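Ubiquitin-conjugating enzyme E2, putative (Trypanosoma cruzi, PDB 4DS2) probably acts as a ubiquitin-conjugating (E2) enzyme, carrying activated ubiquitin or a ubiquitin-like protein as a thioester for transfer to a substrate or ligase. Local coordinates at residues A[17-22]-A[117-122]; A[39-44]-A[126-131]. All blocks are in the same frame, centred on the assembly; numbering follows the deposited sequence.

Contact 1. Residues A[17-22]-A[117-122]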
ATOM      1  N   LEU A  17      -8.912 -12.841  -2.253  1.00 35.18           N
ATOM      2  CA  LEU A  17      -9.214 -12.038  -3.443  1.00 33.27           C
ATOM      3  C   LEU A  17     -10.739 -11.844  -3.544  1.00 34.88           C
ATOM      4  O   LEU A  17     -11.213 -10.723  -3.688  1.00 34.75           O
ATOM      5  CB  LEU A  17      -8.642 -12.686  -4.708  1.00 31.90           C
ATOM      6  CG  LEU A  17      -8.895 -11.926  -6.025  1.00 32.15           C
ATOM      7  CD1 LEU A  17      -8.672 -10.416  -5.899  1.00 31.99           C
ATOM      8  CD2 LEU A  17      -8.042 -12.563  -7.108  1.00 31.24           C
ATOM      9  N   LYS A  18     -11.498 -12.939  -3.436  1.00 35.79           N
ATOM     10  CA  LYS A  18     -12.969 -12.875  -3.400  1.00 36.95           C
ATOM     11  C   LYS A  18     -13.445 -11.888  -2.344  1.00 38.53           C
ATOM     12  O   LYS A  18     -14.434 -11.176  -2.547  1.00 39.84           O
ATOM     13  CB  LYS A  18     -13.563 -14.250  -3.104  1.00 37.22           C
ATOM     14  CG  LYS A  18     -13.280 -15.291  -4.166  1.00 36.52           C
ATOM     15  CD  LYS A  18     -13.884 -16.663  -3.834  1.00 37.79           C
ATOM     16  CE  LYS A  18     -13.544 -17.745  -4.868  1.00 36.90           C
ATOM     17  NZ  LYS A  18     -14.736 -18.525  -5.391  1.00 38.89           N
ATOM     18  N   LEU A  19     -12.744 -11.844  -1.208  1.00 39.77           N
ATOM     19  CA  LEU A  19     -13.154 -10.953  -0.092  1.00 42.54           C
ATOM     20  C   LEU A  19     -12.833  -9.495  -0.422  1.00 42.60           C
ATOM     21  O   LEU A  19     -13.650  -8.628  -0.144  1.00 42.57           O
ATOM     22  CB  LEU A  19     -12.542 -11.363   1.261  1.00 43.15           C
ATOM     23  CG  LEU A  19     -13.451 -12.259   2.145  1.00 46.00           C
ATOM     24  CD1 LEU A  19     -12.707 -12.831   3.345  1.00 47.39           C
ATOM     25  CD2 LEU A  19     -14.701 -11.552   2.651  1.00 49.41           C
ATOM     26  N   LEU A  20     -11.665  -9.243  -1.035  1.00 40.91           N
ATOM     27  CA  LEU A  20     -11.311  -7.886  -1.467  1.00 40.36           C
ATOM     28  C   LEU A  20     -12.285  -7.330  -2.519  1.00 42.45           C
ATOM     29  O   LEU A  20     -12.686  -6.183  -2.444  1.00 44.05           O
ATOM     30  CB  LEU A  20      -9.900  -7.847  -2.029  1.00 38.18           C
ATOM     31  CG  LEU A  20      -9.426  -6.460  -2.486  1.00 37.64           C
ATOM     32  CD1 LEU A  20      -9.474  -5.436  -1.368  1.00 37.50           C
ATOM     33  CD2 LEU A  20      -8.001  -6.569  -3.023  1.00 36.13           C
ATOM     34  N   LEU A  21     -12.641  -8.163  -3.498  1.00 43.26           N
ATOM     35  CA  LEU A  21     -13.541  -7.798  -4.596  1.00 43.61           C
ATOM     36  C   LEU A  21     -14.923  -7.451  -4.093  1.00 46.33           C
ATOM     37  O   LEU A  21     -15.545  -6.509  -4.556  1.00 46.44           O
ATOM     38  CB  LEU A  21     -13.635  -8.964  -5.594  1.00 43.06           C
ATOM     39  CG  LEU A  21     -12.358  -9.243  -6.406  1.00 39.65           C
ATOM     40  CD1 LEU A  21     -12.582 -10.507  -7.205  1.00 39.63           C
ATOM     41  CD2 LEU A  21     -11.975  -8.074  -7.312  1.00 39.33           C
ATOM     42  N   GLU A  22     -15.380  -8.220  -3.116  1.00 48.93           N
ATOM     43  CA  GLU A  22     -16.621  -7.927  -2.431  1.00 52.99           C
ATOM     44  C   GLU A  22     -16.616  -6.556  -1.709  1.00 56.09           C
ATOM     45  O   GLU A  22     -17.613  -5.802  -1.756  1.00 61.51           O
ATOM     46  CB  GLU A  22     -16.935  -9.088  -1.491  1.00 54.94           C
ATOM     47  CG  GLU A  22     -17.232 -10.388  -2.256  1.00 55.33           C
ATOM     48  CD  GLU A  22     -17.723 -11.539  -1.384  1.00 59.42           C
ATOM     49  OE1 GLU A  22     -17.743 -11.396  -0.141  1.00 61.57           O
ATOM     50  OE2 GLU A  22     -18.102 -12.593  -1.947  1.00 61.40           O
ATOM     51  N   ASP A 117      -3.843 -15.509  10.519  1.00 39.75           N
ATOM     52  CA  ASP A 117      -5.218 -15.117  10.767  1.00 42.69           C
ATOM     53  C   ASP A 117      -5.758 -13.991   9.798  1.00 42.74           C
ATOM     54  O   ASP A 117      -6.913 -14.013   9.329  1.00 41.78           O
ATOM     55  CB  ASP A 117      -5.117 -14.655  12.269  1.00 45.01           C
ATOM     56  CG  ASP A 117      -6.413 -14.435  12.915  1.00 49.88           C
ATOM     57  OD1 ASP A 117      -7.398 -14.180  12.208  1.00 61.96           O
ATOM     58  OD2 ASP A 117      -6.467 -14.492  14.148  1.00 50.76           O
ATOM     59  N   GLN A 118      -4.902 -13.008   9.525  1.00 40.56           N
ATOM     60  CA  GLN A 118      -5.296 -11.778   8.833  1.00 40.07           C
ATOM     61  C   GLN A 118      -5.383 -11.935   7.321  1.00 39.59           C
ATOM     62  O   GLN A 118      -4.840 -12.894   6.771  1.00 38.78           O
ATOM     63  CB  GLN A 118      -4.309 -10.658   9.149  1.00 38.26           C
ATOM     64  CG  GLN A 118      -4.387 -10.137  10.573  1.00 39.91           C
ATOM     65  CD  GLN A 118      -3.233  -9.189  10.920  1.00 38.35           C
ATOM     66  OE1 GLN A 118      -2.300  -9.586  11.588  1.00 37.82           O
ATOM     67  NE2 GLN A 118      -3.307  -7.943  10.480  1.00 36.31           N
ATOM     68  N   HIS A 119      -6.039 -10.960   6.677  1.00 38.75           N
ATOM     69  CA  HIS A 119      -6.408 -11.028   5.276  1.00 39.92           C
ATOM     70  C   HIS A 119      -5.609 -10.069   4.426  1.00 39.39           C
ATOM     71  O   HIS A 119      -5.152  -9.042   4.905  1.00 38.80           O
ATOM     72  CB  HIS A 119      -7.893 -10.722   5.131  1.00 42.76           C
ATOM     73  CG  HIS A 119      -8.803 -11.800   5.678  1.00 46.34           C
ATOM     74  ND1 HIS A 119      -8.791 -12.185   6.966  1.00 47.94           N
ATOM     75  CD2 HIS A 119      -9.770 -12.588   5.045  1.00 50.92           C
ATOM     76  CE1 HIS A 119      -9.708 -13.156   7.161  1.00 50.08           C
ATOM     77  NE2 HIS A 119     -10.306 -13.407   5.983  1.00 51.86           N
ATOM     78  N   ALA A 120      -5.412 -10.413   3.154  1.00 39.58           N
ATOM     79  CA  ALA A 120      -4.745  -9.539   2.178  1.00 41.22           C
ATOM     80  C   ALA A 120      -5.254  -8.118   2.228  1.00 42.51           C
ATOM     81  O   ALA A 120      -4.476  -7.210   2.155  1.00 41.16           O
ATOM     82  CB  ALA A 120      -4.931 -10.066   0.753  1.00 42.12           C
ATOM     83  N   SER A 121      -6.569  -7.950   2.318  1.00 46.51           N
ATOM     84  CA  SER A 121      -7.207  -6.652   2.597  1.00 49.55           C
ATOM     85  C   SER A 121      -6.570  -5.855   3.724  1.00 50.51           C
ATOM     86  O   SER A 121      -6.357  -4.649   3.599  1.00 51.96           O
ATOM     87  CB  SER A 121      -8.649  -6.897   3.012  1.00 53.18           C
ATOM     88  OG  SER A 121      -9.265  -7.751   2.076  1.00 59.71           O
ATOM     89  N   ASP A 122      -6.339  -6.532   4.853  1.00 51.88           N
ATOM     90  CA  ASP A 122      -5.772  -5.909   6.075  1.00 47.75           C
ATOM     91  C   ASP A 122      -4.355  -5.407   5.814  1.00 45.06           C
ATOM     92  O   ASP A 122      -4.006  -4.306   6.182  1.00 47.00           O
ATOM     93  CB  ASP A 122      -5.836  -6.899   7.247  1.00 47.54           C
ATOM     94  CG  ASP A 122      -7.299  -7.342   7.576  1.00 51.90           C
ATOM     95  OD1 ASP A 122      -8.244  -6.590   7.257  1.00 52.57           O
ATOM     96  OD2 ASP A 122      -7.524  -8.452   8.127  1.00 56.12           O
TER
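Leu20 of the helix 11-27 meets Ser121, in the first turn of the helix 120-132, and the CA atoms of the two segments come nearest here, with 5.9 Å from Leu20 CA to Ser121 CA. The serine hydroxyl lies loosely against the leucine: Ser121 OG is 4.1 Å from Leu20 CA and 4.2 Å from Leu20 CD1. Because OG stands anti to the serine carbonyl carbon (chi1 -50°), it projects toward the other helix, where it has a weak hydrogen bond with Glu23 OE1. The neighbouring Leu19 reaches across to His119 with a single methyl, Leu19 CD1, 3.4 Å from His119 CD2 and 3.6 Å from His119 NE2, oblique to the imidazole. His119 is the N-cap residue of the helix 120-132. Its backbone N donates to Asp122 OD2 at 3.3 Å, with the carboxylate oxygen met from 46° above its plane, and its NE2 has a weak hydrogen bond with Lys15 NZ. Asp16 OD2 accepts from Ala120 N, while Leu20 continues inward onto Trp52 and Leu54. Between the two segments, then, the chemistry is leucine carbon against a hydroxyl and an imidazole; polar bonds are added by other residues of helix 11-27, such as Arg12, which bonds Gln118 O, and Asp16.

Contact 2. Residues A[39-44]-A[126-131]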
ATOM      1  N   THR A  39      -8.195   5.700   2.248  1.00 57.34           N
ATOM      2  CA  THR A  39      -7.773   5.570   0.873  1.00 57.80           C
ATOM      3  C   THR A  39      -8.743   4.602   0.218  1.00 54.68           C
ATOM      4  O   THR A  39      -9.195   3.663   0.863  1.00 55.64           O
ATOM      5  CB  THR A  39      -6.336   5.025   0.817  1.00 60.20           C
ATOM      6  OG1 THR A  39      -6.345   3.598   0.634  1.00 63.92           O
ATOM      7  CG2 THR A  39      -5.556   5.402   2.160  1.00 65.10           C
ATOM      8  N   ALA A  40      -9.098   4.844  -1.040  1.00 51.97           N
ATOM      9  CA  ALA A  40     -10.092   4.031  -1.708  1.00 50.01           C
ATOM     10  C   ALA A  40      -9.368   3.190  -2.757  1.00 48.37           C
ATOM     11  O   ALA A  40      -8.658   3.727  -3.608  1.00 47.27           O
ATOM     12  CB  ALA A  40     -11.162   4.925  -2.337  1.00 49.42           C
ATOM     13  N   ILE A  41      -9.509   1.870  -2.658  1.00 47.94           N
ATOM     14  CA  ILE A  41      -9.069   0.956  -3.715  1.00 47.42           C
ATOM     15  C   ILE A  41     -10.284   0.810  -4.620  1.00 48.17           C
ATOM     16  O   ILE A  41     -11.346   0.417  -4.146  1.00 51.35           O
ATOM     17  CB  ILE A  41      -8.664  -0.447  -3.170  1.00 46.15           C
ATOM     18  CG1 ILE A  41      -7.740  -0.344  -1.939  1.00 47.30           C
ATOM     19  CG2 ILE A  41      -7.974  -1.274  -4.256  1.00 45.03           C
ATOM     20  CD1 ILE A  41      -7.468  -1.650  -1.180  1.00 44.84           C
ATOM     21  N   PHE A  42     -10.133   1.132  -5.908  1.00 48.92           N
ATOM     22  CA  PHE A  42     -11.255   1.146  -6.877  1.00 50.64           C
ATOM     23  C   PHE A  42     -11.104   0.234  -8.135  1.00 51.59           C
ATOM     24  O   PHE A  42     -12.042   0.117  -8.923  1.00 53.11           O
ATOM     25  CB  PHE A  42     -11.564   2.583  -7.314  1.00 53.81           C
ATOM     26  CG  PHE A  42     -10.508   3.202  -8.195  1.00 54.97           C
ATOM     27  CD1 PHE A  42      -9.404   3.839  -7.639  1.00 55.06           C
ATOM     28  CD2 PHE A  42     -10.625   3.151  -9.591  1.00 56.79           C
ATOM     29  CE1 PHE A  42      -8.416   4.399  -8.450  1.00 57.56           C
ATOM     30  CE2 PHE A  42      -9.651   3.714 -10.407  1.00 58.17           C
ATOM     31  CZ  PHE A  42      -8.543   4.336  -9.836  1.00 58.43           C
ATOM     32  N   SER A  43      -9.940  -0.397  -8.322  1.00 50.18           N
ATOM     33  CA  SER A  43      -9.766  -1.440  -9.326  1.00 48.55           C
ATOM     34  C   SER A  43      -8.794  -2.500  -8.830  1.00 47.71           C
ATOM     35  O   SER A  43      -7.766  -2.189  -8.252  1.00 51.07           O
ATOM     36  CB  SER A  43      -9.283  -0.851 -10.652  1.00 48.46           C
ATOM     37  OG  SER A  43      -8.569  -1.814 -11.403  1.00 48.88           O
ATOM     38  N   VAL A  44      -9.126  -3.757  -9.086  1.00 49.24           N
ATOM     39  CA  VAL A  44      -8.291  -4.907  -8.745  1.00 47.24           C
ATOM     40  C   VAL A  44      -8.230  -5.830  -9.954  1.00 46.40           C
ATOM     41  O   VAL A  44      -9.176  -6.542 -10.233  1.00 50.58           O
ATOM     42  CB  VAL A  44      -8.889  -5.719  -7.557  1.00 47.33           C
ATOM     43  CG1 VAL A  44      -8.063  -6.968  -7.302  1.00 45.97           C
ATOM     44  CG2 VAL A  44      -8.993  -4.883  -6.292  1.00 44.00           C
ATOM     45  N   LEU A 126      -3.255  -1.450   5.717  1.00 37.26           N
ATOM     46  CA  LEU A 126      -2.209  -1.033   6.664  1.00 36.07           C
ATOM     47  C   LEU A 126      -1.154  -0.199   5.973  1.00 34.48           C
ATOM     48  O   LEU A 126      -0.638   0.758   6.552  1.00 32.05           O
ATOM     49  CB  LEU A 126      -1.539  -2.238   7.366  1.00 35.73           C
ATOM     50  CG  LEU A 126      -0.338  -1.853   8.252  1.00 35.94           C
ATOM     51  CD1 LEU A 126      -0.034  -2.911   9.285  1.00 35.92           C
ATOM     52  CD2 LEU A 126       0.921  -1.557   7.424  1.00 36.24           C
ATOM     53  N   VAL A 127      -0.831  -0.582   4.744  1.00 35.54           N
ATOM     54  CA  VAL A 127       0.258   0.040   3.991  1.00 36.12           C
ATOM     55  C   VAL A 127      -0.148   1.371   3.420  1.00 36.83           C
ATOM     56  O   VAL A 127       0.659   2.322   3.431  1.00 33.76           O
ATOM     57  CB  VAL A 127       0.722  -0.806   2.804  1.00 37.00           C
ATOM     58  CG1 VAL A 127       1.519   0.051   1.826  1.00 36.36           C
ATOM     59  CG2 VAL A 127       1.537  -2.008   3.293  1.00 38.34           C
ATOM     60  N   LEU A 128      -1.385   1.431   2.908  1.00 38.73           N
ATOM     61  CA  LEU A 128      -1.907   2.669   2.319  1.00 39.89           C
ATOM     62  C   LEU A 128      -2.017   3.748   3.376  1.00 42.11           C
ATOM     63  O   LEU A 128      -1.619   4.888   3.156  1.00 43.98           O
ATOM     64  CB  LEU A 128      -3.263   2.436   1.688  1.00 40.87           C
ATOM     65  CG  LEU A 128      -3.289   1.494   0.475  1.00 42.18           C
ATOM     66  CD1 LEU A 128      -4.726   1.048   0.201  1.00 44.11           C
ATOM     67  CD2 LEU A 128      -2.649   2.161  -0.729  1.00 39.99           C
ATOM     68  N   ASP A 129      -2.540   3.364   4.530  1.00 44.94           N
ATOM     69  CA  ASP A 129      -2.673   4.259   5.653  1.00 46.25           C
ATOM     70  C   ASP A 129      -1.311   4.707   6.201  1.00 43.12           C
ATOM     71  O   ASP A 129      -1.101   5.878   6.570  1.00 45.19           O
ATOM     72  CB  ASP A 129      -3.463   3.568   6.766  1.00 50.14           C
ATOM     73  CG  ASP A 129      -3.366   4.312   8.082  1.00 55.52           C
ATOM     74  OD1 ASP A 129      -3.796   5.508   8.141  1.00 62.08           O
ATOM     75  OD2 ASP A 129      -2.847   3.703   9.049  1.00 57.35           O
ATOM     76  N   ARG A 130      -0.410   3.763   6.306  1.00 38.03           N
ATOM     77  CA  ARG A 130       0.906   4.048   6.851  1.00 37.08           C
ATOM     78  C   ARG A 130       1.632   5.078   6.003  1.00 34.78           C
ATOM     79  O   ARG A 130       2.203   6.019   6.510  1.00 33.54           O
ATOM     80  CB  ARG A 130       1.701   2.742   6.974  1.00 35.55           C
ATOM     81  CG  ARG A 130       3.141   2.900   7.348  1.00 35.73           C
ATOM     82  CD  ARG A 130       3.318   3.581   8.667  1.00 36.71           C
ATOM     83  NE  ARG A 130       4.737   3.659   8.964  1.00 38.19           N
ATOM     84  CZ  ARG A 130       5.265   4.411   9.928  1.00 39.80           C
ATOM     85  NH1 ARG A 130       4.484   5.166  10.700  1.00 41.00           N
ATOM     86  NH2 ARG A 130       6.580   4.404  10.128  1.00 39.36           N
ATOM     87  N   VAL A 131       1.594   4.886   4.692  1.00 35.17           N
ATOM     88  CA  VAL A 131       2.355   5.730   3.776  1.00 33.63           C
ATOM     89  C   VAL A 131       1.684   7.077   3.457  1.00 35.26           C
ATOM     90  O   VAL A 131       2.338   8.138   3.462  1.00 33.47           O
ATOM     91  CB  VAL A 131       2.645   4.946   2.510  1.00 33.21           C
ATOM     92  CG1 VAL A 131       3.281   5.843   1.440  1.00 33.16           C
ATOM     93  CG2 VAL A 131       3.559   3.778   2.887  1.00 31.25           C
TER
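A hydroxyl set against a purely carbon side chain is the odd feature here: Thr39 OG1 lies over Leu128, with Leu128 CD1 its nearest atom and Leu128 CB 3.5 Å away. Thr39 comes just before the strand 40-46, and its side chain crosses that of the leucine at a slant. Its methyl lies on the backbone side of Leu128, Thr39 CG2 being 3.8 Å from Leu128 CB and 4.3 Å from Asp129 N. Leu128 carries the helix's share of the contact. With CG anti to its carbonyl carbon (chi1 -65°), the branched end extends toward the strand, and Leu128 CD1 reaches Ile41 as well, 3.9 Å from Ile41 CG1 and 4.1 Å from Ile41 CD1. Ile41 in turn sends CG1 and CD1 toward the helix by setting CG1 anti to its own carbonyl carbon (chi1 -47°). Val56 of the neighbouring strand touches both Thr39 and Leu128, so the leucine is packed against two adjacent strands. The helix 120-132 lies against this edge of the four-stranded antiparallel sheet through the buried Leu128 and Ile41, with Thr39 at the strand's start, in the layered alpha/beta setting of the ubiquitin-conjugating (UBC) fold.

Overall arrangement
From the N terminus the chain runs through helix 11-27, which supplies the first segment of contact 1, and then into strand 40-46, an edge strand of the sheet, with Thr39 just ahead of it in contact 2. The remaining strands and the short helix 108-111 follow before helix 120-132 answers both, its first turn closing the loop of contact 1 and its later turns that of contact 2. The segments therefore alternate and the two closures cross. Their centres lie 13 Å apart, yet they touch: Leu17, Leu20 and Leu21 pack on Val44, and Leu20 also approaches Ile41. Together they tie the N-terminal helix, the edge strand and helix 120-132 together.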